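Local atomic coordinates of PFC0360w protein (Plasmodium falciparum, PDB entry 3NI8), a protein that probably stimulates the ATPase activity of the chaperone Hsp90, as a malarial member of the AHA1 family of co-chaperones. Residues M19-T24 with N138-N143; F74-I77 with I83-K86; E85-R90 with L116-I121; H146-E149 with G153-K156. All coordinates share one frame; numbering follows the deposited sequence.

Interaction 1 of 4, residues M19-T24 with N138-N143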
loop_
_atom_site.group_PDB
_atom_site.type_symbol
_atom_site.label_atom_id
_atom_site.label_comp_id
_atom_site.label_asym_id
_atom_site.label_seq_id
_atom_site.Cartn_x
_atom_site.Cartn_y
_atom_site.Cartn_z
ATOM N N MET A 19 -14.831 3.552 -7.936
ATOM C CA MET A 19 -14.513 2.865 -6.675
ATOM C C MET A 19 -13.216 2.046 -6.763
ATOM O O MET A 19 -12.712 1.547 -5.767
ATOM C CB MET A 19 -15.697 2.022 -6.168
ATOM C CG MET A 19 -16.952 2.820 -5.773
ATOM S SD MET A 19 -18.276 1.729 -5.120
ATOM C CE MET A 19 -19.454 2.892 -4.406
ATOM N N SER A 20 -12.664 1.920 -7.954
ATOM C CA SER A 20 -11.367 1.301 -8.079
ATOM C C SER A 20 -10.369 2.129 -8.881
ATOM O O SER A 20 -10.755 3.001 -9.674
ATOM C CB SER A 20 -11.520 -0.070 -8.727
ATOM O OG SER A 20 -12.314 0.067 -9.874
ATOM N N PHE A 21 -9.086 1.845 -8.659
ATOM C CA PHE A 21 -8.028 2.262 -9.574
ATOM C C PHE A 21 -6.855 1.293 -9.555
ATOM O O PHE A 21 -6.634 0.556 -8.581
ATOM C CB PHE A 21 -7.550 3.698 -9.305
ATOM C CG PHE A 21 -6.873 3.873 -7.973
ATOM C CD1 PHE A 21 -5.537 3.539 -7.808
ATOM C CD2 PHE A 21 -7.573 4.376 -6.886
ATOM C CE1 PHE A 21 -4.925 3.685 -6.609
ATOM C CE2 PHE A 21 -6.952 4.530 -5.676
ATOM C CZ PHE A 21 -5.631 4.184 -5.533
ATOM N N GLU A 22 -6.092 1.327 -10.641
ATOM C CA GLU A 22 -4.916 0.489 -10.801
ATOM C C GLU A 22 -3.674 1.361 -11.075
ATOM O O GLU A 22 -3.700 2.273 -11.927
ATOM C CB GLU A 22 -5.160 -0.497 -11.942
ATOM C CG GLU A 22 -4.233 -1.698 -11.971
ATOM C CD GLU A 22 -4.387 -2.529 -13.256
ATOM O OE1 GLU A 22 -4.224 -1.969 -14.380
ATOM O OE2 GLU A 22 -4.677 -3.751 -13.136
ATOM N N ILE A 23 -2.596 1.089 -10.346
ATOM C CA ILE A 23 -1.300 1.720 -10.626
ATOM C C ILE A 23 -0.272 0.652 -10.986
ATOM O O ILE A 23 -0.085 -0.323 -10.250
ATOM C CB ILE A 23 -0.756 2.544 -9.428
ATOM C CG1 ILE A 23 -1.767 3.598 -8.986
ATOM C CG2 ILE A 23 0.582 3.198 -9.792
ATOM C CD1 ILE A 23 -1.611 4.031 -7.513
ATOM N N THR A 24 0.408 0.863 -12.110
ATOM C CA THR A 24 1.428 -0.078 -12.575
ATOM C C THR A 24 2.752 0.658 -12.703
ATOM O O THR A 24 2.797 1.752 -13.280
ATOM C CB THR A 24 1.011 -0.739 -13.926
ATOM O OG1 THR A 24 -0.156 -1.560 -13.714
ATOM C CG2 THR A 24 2.116 -1.606 -14.472
ATOM N N ASN A 138 -3.605 9.832 -4.783
ATOM C CA ASN A 138 -2.516 10.747 -4.436
ATOM C C ASN A 138 -1.634 10.190 -3.318
ATOM O O ASN A 138 -0.423 10.321 -3.375
ATOM C CB ASN A 138 -3.028 12.141 -4.035
ATOM C CG ASN A 138 -3.713 12.889 -5.185
ATOM O OD1 ASN A 138 -3.669 12.472 -6.343
ATOM N ND2 ASN A 138 -4.362 14.000 -4.849
ATOM N N GLY A 139 -2.239 9.556 -2.311
ATOM C CA GLY A 139 -1.476 8.835 -1.271
ATOM C C GLY A 139 -0.447 7.839 -1.818
ATOM O O GLY A 139 0.686 7.764 -1.333
ATOM N N TRP A 140 -0.833 7.063 -2.829
ATOM C CA TRP A 140 0.088 6.095 -3.410
ATOM C C TRP A 140 1.113 6.756 -4.332
ATOM O O TRP A 140 2.302 6.520 -4.177
ATOM C CB TRP A 140 -0.651 4.976 -4.155
ATOM C CG TRP A 140 -1.511 4.083 -3.288
ATOM C CD1 TRP A 140 -2.874 4.002 -3.304
ATOM C CD2 TRP A 140 -1.063 3.129 -2.304
ATOM N NE1 TRP A 140 -3.308 3.059 -2.388
ATOM C CE2 TRP A 140 -2.224 2.504 -1.767
ATOM C CE3 TRP A 140 0.195 2.735 -1.837
ATOM C CZ2 TRP A 140 -2.164 1.512 -0.784
ATOM C CZ3 TRP A 140 0.263 1.749 -0.857
ATOM C CH2 TRP A 140 -0.918 1.138 -0.344
ATOM N N THR A 141 0.657 7.575 -5.274
ATOM C CA THR A 141 1.559 8.144 -6.267
ATOM C C THR A 141 2.535 9.163 -5.634
ATOM O O THR A 141 3.733 9.105 -5.887
ATOM C CB THR A 141 0.787 8.768 -7.485
ATOM O OG1 THR A 141 0.029 9.917 -7.051
ATOM C CG2 THR A 141 -0.166 7.728 -8.147
ATOM N N GLN A 142 2.014 10.036 -4.766
ATOM C CA GLN A 142 2.729 11.235 -4.296
ATOM C C GLN A 142 3.576 10.992 -3.063
ATOM O O GLN A 142 4.567 11.692 -2.849
ATOM C CB GLN A 142 1.761 12.431 -4.052
ATOM C CG GLN A 142 0.915 12.900 -5.275
ATOM C CD GLN A 142 1.728 12.967 -6.565
ATOM O OE1 GLN A 142 2.718 13.706 -6.660
ATOM N NE2 GLN A 142 1.326 12.188 -7.562
ATOM N N ASN A 143 3.198 10.019 -2.245
ATOM C CA ASN A 143 3.930 9.753 -1.006
ATOM C C ASN A 143 4.580 8.373 -1.043
ATOM O O ASN A 143 5.791 8.244 -1.211
ATOM C CB ASN A 143 3.034 9.831 0.259
ATOM C CG ASN A 143 2.111 11.075 0.316
ATOM O OD1 ASN A 143 1.037 11.027 0.974
ATOM N ND2 ASN A 143 2.517 12.178 -0.325
#
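W140 and T141 on the long C-terminal helix meet F21 and I23 on the first strand, in the arrangement of the helix-grip fold of the SRPBCC superfamily, where a curved antiparallel sheet wraps against such a helix. Strand 21-24 and helix 138-143 run nearly parallel, their short axes 19° apart and 10.4 Å from each other at the closest point, so the gap is bridged by side chains alone. W140 carries most of the helix side. Its CB is met by the end of I23, with CD1 of that residue 3.6 Å from CB of W140. One step further out, the indole turns its pyrrole edge to F21: CD1 of W140 is 3.6 Å from CZ of F21. The two rings meet rim to rim, planes 63° apart, and neither lies over the other's face. NE1, 4.1 Å from CZ of F21, is hydrogen-bonded to ND1 of H118 on the neighbouring strand, which fixes the rotation of the ring. At the far end of the side chain L116 packs on the six-membered ring, while F144 and L145 of the same helix also pack against W140. F21 reaches this edge because its CG sits between the backbone N and the carbonyl carbon (chi1 66°), aiming the phenyl tip at the helix. There it also touches C136 and K137. I23, two residues on and on the same side, packs against W140 and L145. The contacts between the two segments are apolar, and end at the methyl of T141, whose CG2 stands 4.0 Å from CD1 of I23.

Interaction 2 of 4, residues F74-I77 with I83-K86. With IPA (isopropyl alcohol), chain B.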
loop_
_atom_site.group_PDB
_atom_site.type_symbol
_atom_site.label_atom_id
_atom_site.label_comp_id
_atom_site.label_asym_id
_atom_site.label_seq_id
_atom_site.Cartn_x
_atom_site.Cartn_y
_atom_site.Cartn_z
ATOM N N PHE A 74 -3.873 -7.750 7.033
ATOM C CA PHE A 74 -3.385 -8.659 5.999
ATOM C C PHE A 74 -4.327 -9.839 5.854
ATOM O O PHE A 74 -4.690 -10.472 6.846
ATOM C CB PHE A 74 -1.975 -9.165 6.341
ATOM C CG PHE A 74 -0.942 -8.068 6.488
ATOM C CD1 PHE A 74 -0.498 -7.362 5.381
ATOM C CD2 PHE A 74 -0.391 -7.767 7.742
ATOM C CE1 PHE A 74 0.474 -6.353 5.506
ATOM C CE2 PHE A 74 0.588 -6.751 7.888
ATOM C CZ PHE A 74 1.023 -6.051 6.763
ATOM N N THR A 75 -4.729 -10.129 4.620
ATOM C CA THR A 75 -5.691 -11.220 4.364
ATOM C C THR A 75 -5.098 -12.292 3.465
ATOM O O THR A 75 -5.649 -13.388 3.363
ATOM C CB THR A 75 -7.057 -10.721 3.811
ATOM O OG1 THR A 75 -6.898 -10.188 2.497
ATOM C CG2 THR A 75 -7.664 -9.639 4.704
ATOM N N GLU A 76 -3.961 -11.985 2.841
ATOM C CA GLU A 76 -3.202 -12.952 2.043
ATOM C C GLU A 76 -1.736 -12.530 1.932
ATOM O O GLU A 76 -1.405 -11.425 1.475
ATOM C CB GLU A 76 -3.806 -13.118 0.641
ATOM C CG GLU A 76 -3.268 -14.368 -0.116
ATOM C CD GLU A 76 -3.532 -14.354 -1.630
ATOM O OE1 GLU A 76 -4.651 -14.005 -2.075
ATOM O OE2 GLU A 76 -2.597 -14.698 -2.381
ATOM N N ILE A 77 -0.857 -13.419 2.363
ATOM C CA ILE A 77 0.585 -13.178 2.274
ATOM C C ILE A 77 1.248 -14.310 1.528
ATOM O O ILE A 77 1.540 -15.357 2.119
ATOM C CB ILE A 77 1.261 -12.997 3.655
ATOM C CG1 ILE A 77 0.684 -11.778 4.382
ATOM C CG2 ILE A 77 2.760 -12.799 3.459
ATOM C CD1 ILE A 77 0.820 -11.844 5.858
ATOM N N ILE A 83 0.430 -9.675 -1.943
ATOM C CA ILE A 83 -0.251 -9.431 -0.678
ATOM C C ILE A 83 -1.651 -8.890 -0.974
ATOM O O ILE A 83 -1.886 -8.323 -2.020
ATOM C CB ILE A 83 0.537 -8.489 0.285
ATOM C CG1 ILE A 83 1.107 -7.286 -0.457
ATOM C CG2 ILE A 83 1.657 -9.230 0.956
ATOM C CD1 ILE A 83 1.726 -6.244 0.455
ATOM N N VAL A 84 -2.580 -9.145 -0.059
ATOM C CA VAL A 84 -3.947 -8.614 -0.108
ATOM C C VAL A 84 -4.280 -8.078 1.282
ATOM O O VAL A 84 -3.923 -8.684 2.299
ATOM C CB VAL A 84 -4.995 -9.694 -0.511
ATOM C CG1 VAL A 84 -6.388 -9.051 -0.680
ATOM C CG2 VAL A 84 -4.571 -10.429 -1.788
ATOM N N GLU A 85 -4.978 -6.951 1.321
ATOM C CA GLU A 85 -5.270 -6.262 2.588
ATOM C C GLU A 85 -6.695 -5.765 2.623
ATOM O O GLU A 85 -7.221 -5.379 1.584
ATOM C CB GLU A 85 -4.354 -5.034 2.747
ATOM C CG GLU A 85 -2.868 -5.382 2.722
ATOM C CD GLU A 85 -1.973 -4.171 2.628
ATOM O OE1 GLU A 85 -2.458 -3.027 2.475
ATOM O OE2 GLU A 85 -0.755 -4.376 2.691
ATOM N N LYS A 86 -7.304 -5.783 3.813
ATOM C CA LYS A 86 -8.344 -4.792 4.166
ATOM C C LYS A 86 -7.590 -3.502 4.523
ATOM O O LYS A 86 -6.513 -3.558 5.110
ATOM C CB LYS A 86 -9.173 -5.234 5.370
ATOM C CG LYS A 86 -9.759 -6.652 5.292
ATOM C CD LYS A 86 -11.240 -6.680 5.719
ATOM C CE LYS A 86 -11.423 -6.441 7.215
ATOM N NZ LYS A 86 -10.775 -7.559 7.960
HETATM C C1 IPA B . 1.118 -1.959 4.965
HETATM C C2 IPA B . 0.576 -1.848 3.536
HETATM C C3 IPA B . 0.579 -0.442 2.936
HETATM O O2 IPA B . 1.251 -2.755 2.703
#
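A chi1 of 68° in T75 swings its hydroxyl back over V84, while F74 and E85, each with CG beside its own backbone N, send ring and carboxylate out together from one face of the hairpin. The backbone carries a classic beta bulge, with T75 and E76 both facing V84. The carbonyl O of V84 takes a nearly straight bond from T75 N (2.9 Å), and weaker ones from E76 N and from T75 OG1. In return V84 N donates to E76 O at 3.0 Å, and I83 CA adds a CH contact to that same oxygen. On the V84 face, CG2 of the valine packs 3.7 Å from CB of E76. On the other face, the phenyl of F74 runs alongside E85, with CE1 3.7 Å from OE2 and the ring and carboxylate planes 76° apart. An isopropanol molecule, probably from the crystallisation liquor, puts its O2 2.6 Å from OE2 of E85; this carboxylate oxygen and F38 O are two acceptors within reach of its single hydroxyl proton. A buried carboxylate beside an aromatic ring may well have a raised pKa, and the alcohol may mark a small pocket.

Interaction 3 of 4, residues E85-R90 with L116-I121. With IPA (isopropyl alcohol), chain B.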
loop_
_atom_site.group_PDB
_atom_site.type_symbol
_atom_site.label_atom_id
_atom_site.label_comp_id
_atom_site.label_asym_id
_atom_site.label_seq_id
_atom_site.Cartn_x
_atom_site.Cartn_y
_atom_site.Cartn_z
ATOM N N GLU A 85 -4.978 -6.951 1.321
ATOM C CA GLU A 85 -5.270 -6.262 2.588
ATOM C C GLU A 85 -6.695 -5.765 2.623
ATOM O O GLU A 85 -7.221 -5.379 1.584
ATOM C CB GLU A 85 -4.354 -5.034 2.747
ATOM C CG GLU A 85 -2.868 -5.382 2.722
ATOM C CD GLU A 85 -1.973 -4.171 2.628
ATOM O OE1 GLU A 85 -2.458 -3.027 2.475
ATOM O OE2 GLU A 85 -0.755 -4.376 2.691
ATOM N N LYS A 86 -7.304 -5.783 3.813
ATOM C CA LYS A 86 -8.344 -4.792 4.166
ATOM C C LYS A 86 -7.590 -3.502 4.523
ATOM O O LYS A 86 -6.513 -3.558 5.110
ATOM C CB LYS A 86 -9.173 -5.234 5.370
ATOM C CG LYS A 86 -9.759 -6.652 5.292
ATOM C CD LYS A 86 -11.240 -6.680 5.719
ATOM C CE LYS A 86 -11.423 -6.441 7.215
ATOM N NZ LYS A 86 -10.775 -7.559 7.960
ATOM N N TRP A 87 -8.154 -2.352 4.191
ATOM C CA TRP A 87 -7.425 -1.086 4.212
ATOM C C TRP A 87 -8.419 0.065 4.288
ATOM O O TRP A 87 -9.307 0.185 3.437
ATOM C CB TRP A 87 -6.624 -0.975 2.908
ATOM C CG TRP A 87 -5.569 0.128 2.809
ATOM C CD1 TRP A 87 -4.204 -0.036 2.897
ATOM C CD2 TRP A 87 -5.785 1.529 2.548
ATOM N NE1 TRP A 87 -3.564 1.173 2.711
ATOM C CE2 TRP A 87 -4.502 2.149 2.492
ATOM C CE3 TRP A 87 -6.926 2.320 2.354
ATOM C CZ2 TRP A 87 -4.335 3.532 2.257
ATOM C CZ3 TRP A 87 -6.768 3.691 2.117
ATOM C CH2 TRP A 87 -5.473 4.285 2.067
ATOM N N LYS A 88 -8.263 0.922 5.291
ATOM C CA LYS A 88 -9.081 2.137 5.390
ATOM C C LYS A 88 -8.281 3.309 5.967
ATOM O O LYS A 88 -7.256 3.096 6.612
ATOM C CB LYS A 88 -10.355 1.888 6.224
ATOM C CG LYS A 88 -10.074 1.638 7.713
ATOM C CD LYS A 88 -11.290 1.143 8.507
ATOM C CE LYS A 88 -12.336 2.227 8.679
ATOM N NZ LYS A 88 -13.686 1.602 8.658
ATOM N N PHE A 89 -8.729 4.532 5.683
ATOM C CA PHE A 89 -8.389 5.697 6.494
ATOM C C PHE A 89 -9.330 5.644 7.695
ATOM O O PHE A 89 -10.479 5.198 7.566
ATOM C CB PHE A 89 -8.648 6.990 5.738
ATOM C CG PHE A 89 -7.622 7.325 4.691
ATOM C CD1 PHE A 89 -6.404 7.916 5.046
ATOM C CD2 PHE A 89 -7.900 7.122 3.345
ATOM C CE1 PHE A 89 -5.461 8.251 4.075
ATOM C CE2 PHE A 89 -6.962 7.456 2.351
ATOM C CZ PHE A 89 -5.745 8.012 2.709
ATOM N N ARG A 90 -8.869 6.086 8.864
ATOM C CA ARG A 90 -9.699 5.956 10.053
ATOM C C ARG A 90 -10.951 6.820 10.028
ATOM O O ARG A 90 -11.839 6.633 10.838
ATOM C CB ARG A 90 -8.899 6.158 11.341
ATOM C CG ARG A 90 -8.504 7.559 11.663
ATOM C CD ARG A 90 -7.664 7.530 12.933
ATOM N NE ARG A 90 -7.420 8.868 13.461
ATOM C CZ ARG A 90 -7.661 9.234 14.719
ATOM N NH1 ARG A 90 -8.132 8.347 15.602
ATOM N NH2 ARG A 90 -7.415 10.485 15.098
ATOM N N LEU A 116 -0.348 -2.327 -8.364
ATOM C CA LEU A 116 -1.239 -2.097 -7.243
ATOM C C LEU A 116 -2.711 -1.871 -7.677
ATOM O O LEU A 116 -3.006 -0.974 -8.484
ATOM C CB LEU A 116 -0.723 -0.946 -6.368
ATOM C CG LEU A 116 -1.427 -0.748 -5.013
ATOM C CD1 LEU A 116 -0.494 -0.059 -4.057
ATOM C CD2 LEU A 116 -2.741 0.042 -5.116
ATOM N N THR A 117 -3.614 -2.692 -7.123
ATOM C CA THR A 117 -5.059 -2.547 -7.339
ATOM C C THR A 117 -5.783 -2.141 -6.056
ATOM O O THR A 117 -5.702 -2.831 -5.036
ATOM C CB THR A 117 -5.737 -3.847 -7.892
ATOM O OG1 THR A 117 -4.923 -4.431 -8.905
ATOM C CG2 THR A 117 -7.084 -3.524 -8.491
ATOM N N HIS A 118 -6.518 -1.036 -6.127
ATOM C CA HIS A 118 -7.266 -0.546 -4.979
ATOM C C HIS A 118 -8.757 -0.563 -5.356
ATOM O O HIS A 118 -9.185 0.220 -6.211
ATOM C CB HIS A 118 -6.774 0.867 -4.624
ATOM C CG HIS A 118 -6.995 1.263 -3.199
ATOM N ND1 HIS A 118 -6.175 2.160 -2.549
ATOM C CD2 HIS A 118 -7.931 0.882 -2.291
ATOM C CE1 HIS A 118 -6.597 2.318 -1.304
ATOM N NE2 HIS A 118 -7.656 1.548 -1.121
ATOM N N ASN A 119 -9.513 -1.489 -4.748
ATOM C CA ASN A 119 -10.957 -1.700 -5.022
ATOM C C ASN A 119 -11.795 -1.294 -3.824
ATOM O O ASN A 119 -11.275 -1.154 -2.718
ATOM C CB ASN A 119 -11.293 -3.190 -5.261
ATOM C CG ASN A 119 -10.599 -3.784 -6.470
ATOM O OD1 ASN A 119 -9.877 -4.775 -6.338
ATOM N ND2 ASN A 119 -10.808 -3.202 -7.646
ATOM N N ASN A 120 -13.103 -1.176 -4.041
ATOM C CA ASN A 120 -14.083 -1.084 -2.954
ATOM C C ASN A 120 -13.829 0.122 -2.089
ATOM O O ASN A 120 -13.957 0.049 -0.857
ATOM C CB ASN A 120 -14.080 -2.352 -2.072
ATOM C CG ASN A 120 -14.658 -3.586 -2.781
ATOM O OD1 ASN A 120 -15.129 -3.516 -3.914
ATOM N ND2 ASN A 120 -14.614 -4.726 -2.095
ATOM N N ILE A 121 -13.444 1.217 -2.745
ATOM C CA ILE A 121 -13.258 2.519 -2.115
ATOM C C ILE A 121 -14.629 3.195 -1.958
ATOM O O ILE A 121 -15.334 3.406 -2.950
ATOM C CB ILE A 121 -12.302 3.430 -2.985
ATOM C CG1 ILE A 121 -10.910 2.793 -3.127
ATOM C CG2 ILE A 121 -12.181 4.826 -2.399
ATOM C CD1 ILE A 121 -10.116 3.277 -4.327
HETATM C C1 IPA B . 1.118 -1.959 4.965
HETATM C C2 IPA B . 0.576 -1.848 3.536
HETATM C C3 IPA B . 0.579 -0.442 2.936
HETATM O O2 IPA B . 1.251 -2.755 2.703
#
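NE2 of H118 lies against the indole of W87 while it is hydrogen-bonded to OG of S98, and that same hydroxyl is bonded to the backbone O of W87; the serine thus ties the two residues together from the strand between them. The setting is the curved antiparallel sheet of the helix-grip fold. Strands 82-89 and 111-119 are not neighbours in it, being separated by strand 98-106, and the CA atoms of W87 and H118 stand 9.2 Å apart, so long side chains have to bridge the distance. They meet as a T-shaped pair. The imidazole turns its edge to the face of the indole's six-membered ring, with ring centroids 4.8 Å apart and planes at 83°. Both residues carry CG anti to the backbone N (chi1 -168° for W87 and -155° for H118), a choice that sends the two rings toward each other across the intervening strand, where V100 packs against both. The other imidazole nitrogen, ND1, pairs with NE1 of W140. Since an indole nitrogen can only donate, ND1 presumably accepts, which is consistent with a proton on NE2. Both nitrogens of this buried histidine are thus satisfied, and its ring is held from two sides. C136 of the C-terminal helix and I70 of strand 70-78 pack around the pair, on H118 and W87 respectively. The approach is off-centre, toward the rim of the indole: NE2 of H118 is 3.6 Å from CE3 of W87, and CE1 lies 3.6 Å above the ring plane, equally distant from CE3 and CZ3.

Interaction 4 of 4, residues H146-E149 with G153-K156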
loop_
_atom_site.group_PDB
_atom_site.type_symbol
_atom_site.label_atom_id
_atom_site.label_comp_id
_atom_site.label_asym_id
_atom_site.label_seq_id
_atom_site.Cartn_x
_atom_site.Cartn_y
_atom_site.Cartn_z
ATOM N N HIS A 146 6.223 7.128 -4.448
ATOM C CA HIS A 146 7.270 8.097 -4.701
ATOM C C HIS A 146 8.507 7.830 -3.851
ATOM O O HIS A 146 9.635 7.844 -4.363
ATOM C CB HIS A 146 6.748 9.496 -4.423
ATOM C CG HIS A 146 7.700 10.578 -4.816
ATOM N ND1 HIS A 146 8.551 11.187 -3.915
ATOM C CD2 HIS A 146 7.955 11.142 -6.021
ATOM C CE1 HIS A 146 9.273 12.094 -4.546
ATOM N NE2 HIS A 146 8.936 12.081 -5.826
ATOM N N ASN A 147 8.299 7.560 -2.566
ATOM C CA ASN A 147 9.409 7.383 -1.643
ATOM C C ASN A 147 10.181 6.073 -1.808
ATOM O O ASN A 147 11.345 5.984 -1.416
ATOM C CB ASN A 147 8.950 7.581 -0.200
ATOM C CG ASN A 147 8.446 8.981 0.058
ATOM O OD1 ASN A 147 8.829 9.952 -0.622
ATOM N ND2 ASN A 147 7.572 9.102 1.036
ATOM N N ILE A 148 9.531 5.061 -2.392
ATOM C CA ILE A 148 10.208 3.831 -2.802
ATOM C C ILE A 148 11.321 4.186 -3.787
ATOM O O ILE A 148 12.453 3.719 -3.680
ATOM C CB ILE A 148 9.216 2.811 -3.433
ATOM C CG1 ILE A 148 8.348 2.186 -2.339
ATOM C CG2 ILE A 148 9.973 1.714 -4.224
ATOM C CD1 ILE A 148 7.070 1.583 -2.830
ATOM N N GLU A 149 11.003 5.047 -4.735
ATOM C CA GLU A 149 12.030 5.521 -5.647
ATOM C C GLU A 149 13.089 6.429 -4.964
ATOM O O GLU A 149 14.274 6.128 -5.002
ATOM C CB GLU A 149 11.397 6.217 -6.853
ATOM C CG GLU A 149 12.357 6.287 -8.034
ATOM C CD GLU A 149 11.990 7.344 -9.040
ATOM O OE1 GLU A 149 10.926 7.983 -8.899
ATOM O OE2 GLU A 149 12.782 7.549 -9.977
ATOM N N GLY A 153 15.769 4.537 -2.825
ATOM C CA GLY A 153 16.756 4.474 -3.882
ATOM C C GLY A 153 16.548 3.329 -4.860
ATOM O O GLY A 153 17.504 2.825 -5.465
ATOM N N TYR A 154 15.299 2.909 -5.040
ATOM C CA TYR A 154 15.026 1.911 -6.061
ATOM C C TYR A 154 14.681 2.625 -7.349
ATOM O O TYR A 154 13.709 3.370 -7.409
ATOM C CB TYR A 154 13.912 0.963 -5.652
ATOM C CG TYR A 154 14.093 0.301 -4.302
ATOM C CD1 TYR A 154 15.355 0.153 -3.720
ATOM C CD2 TYR A 154 12.994 -0.196 -3.616
ATOM C CE1 TYR A 154 15.501 -0.461 -2.458
ATOM C CE2 TYR A 154 13.128 -0.811 -2.377
ATOM C CZ TYR A 154 14.377 -0.939 -1.798
ATOM O OH TYR A 154 14.473 -1.559 -0.575
ATOM N N PRO A 155 15.492 2.411 -8.388
ATOM C CA PRO A 155 15.240 3.093 -9.653
ATOM C C PRO A 155 14.014 2.511 -10.374
ATOM O O PRO A 155 13.771 1.296 -10.338
ATOM C CB PRO A 155 16.523 2.844 -10.460
ATOM C CG PRO A 155 17.434 1.951 -9.576
ATOM C CD PRO A 155 16.563 1.399 -8.499
ATOM N N LYS A 156 13.264 3.399 -11.015
ATOM C CA LYS A 156 12.040 3.050 -11.705
ATOM C C LYS A 156 12.008 3.598 -13.144
ATOM O O LYS A 156 12.507 4.708 -13.412
ATOM C CB LYS A 156 10.819 3.523 -10.883
ATOM C CG LYS A 156 10.229 4.857 -11.266
ATOM C CD LYS A 156 8.702 4.778 -11.331
ATOM C CE LYS A 156 8.108 5.924 -12.150
ATOM N NZ LYS A 156 7.703 7.095 -11.328
HETATM O O HOH W 1 9.431 9.848 -11.145
#
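I148 and Y154 form the tight half of this contact, at the point where the last helix gives way to the C-terminal tail. CG2 of I148 lies 3.6 Å from CD2 of Y154, and the two side chains meet obliquely. Alongside them the backbone closes: Y154 N donates to I148 O at 3.3 Å, with an angle of 161° at the hydrogen. Next to it, Y154 O receives a CH contact from E149 CA at 3.2 Å. Y27, on strand 21-27, and L34, on helix 31-39, pack on both I148 and Y154, so this half merges with the protein interior. P155 adds a backbone hydrogen bond with Y28, where the tail runs back beside the first strand. E149 and K156 make the looser half. Their side chains cross at about a right angle, and what meets is mainly aliphatic, with CG of K156 3.8 Å from CD of E149. The charged ends stay 4.1 Å apart, OE1 of E149 to NZ of K156, beyond a salt bridge. A water joins them instead, donating to OE1 and accepting from NZ at 3.3 Å each, so the attraction between the charges is probably weak and shared with solvent. The chain turns at G153, just before Y154, and its positive phi (67°) suits glycine. The whole is a helix C-terminus ended by a glycine.

How the interactions relate
Interactions 1 and 3 form one continuous core. Their centres are 10 Å apart, and their strands are adjacent in the sheet, joined by the backbone pairs F21 O to H118 N (2.9 Å) and I23 O to L116 N (2.8 Å). Interaction 2 shares E85 and K86 with interaction 3, so strand 82-89 connects the hairpin to this core. The bound isopropanol touches both, at the E85 carboxylate and near the indole edge of W87; a second isopropanol lies about 4 Å from the F21 side chain of interaction 1. Interaction 4 uses the same helix as interaction 1, with centres about 15 Å apart, and lies about 23 Å, centre to centre, from interaction 2, across the middle of the chain.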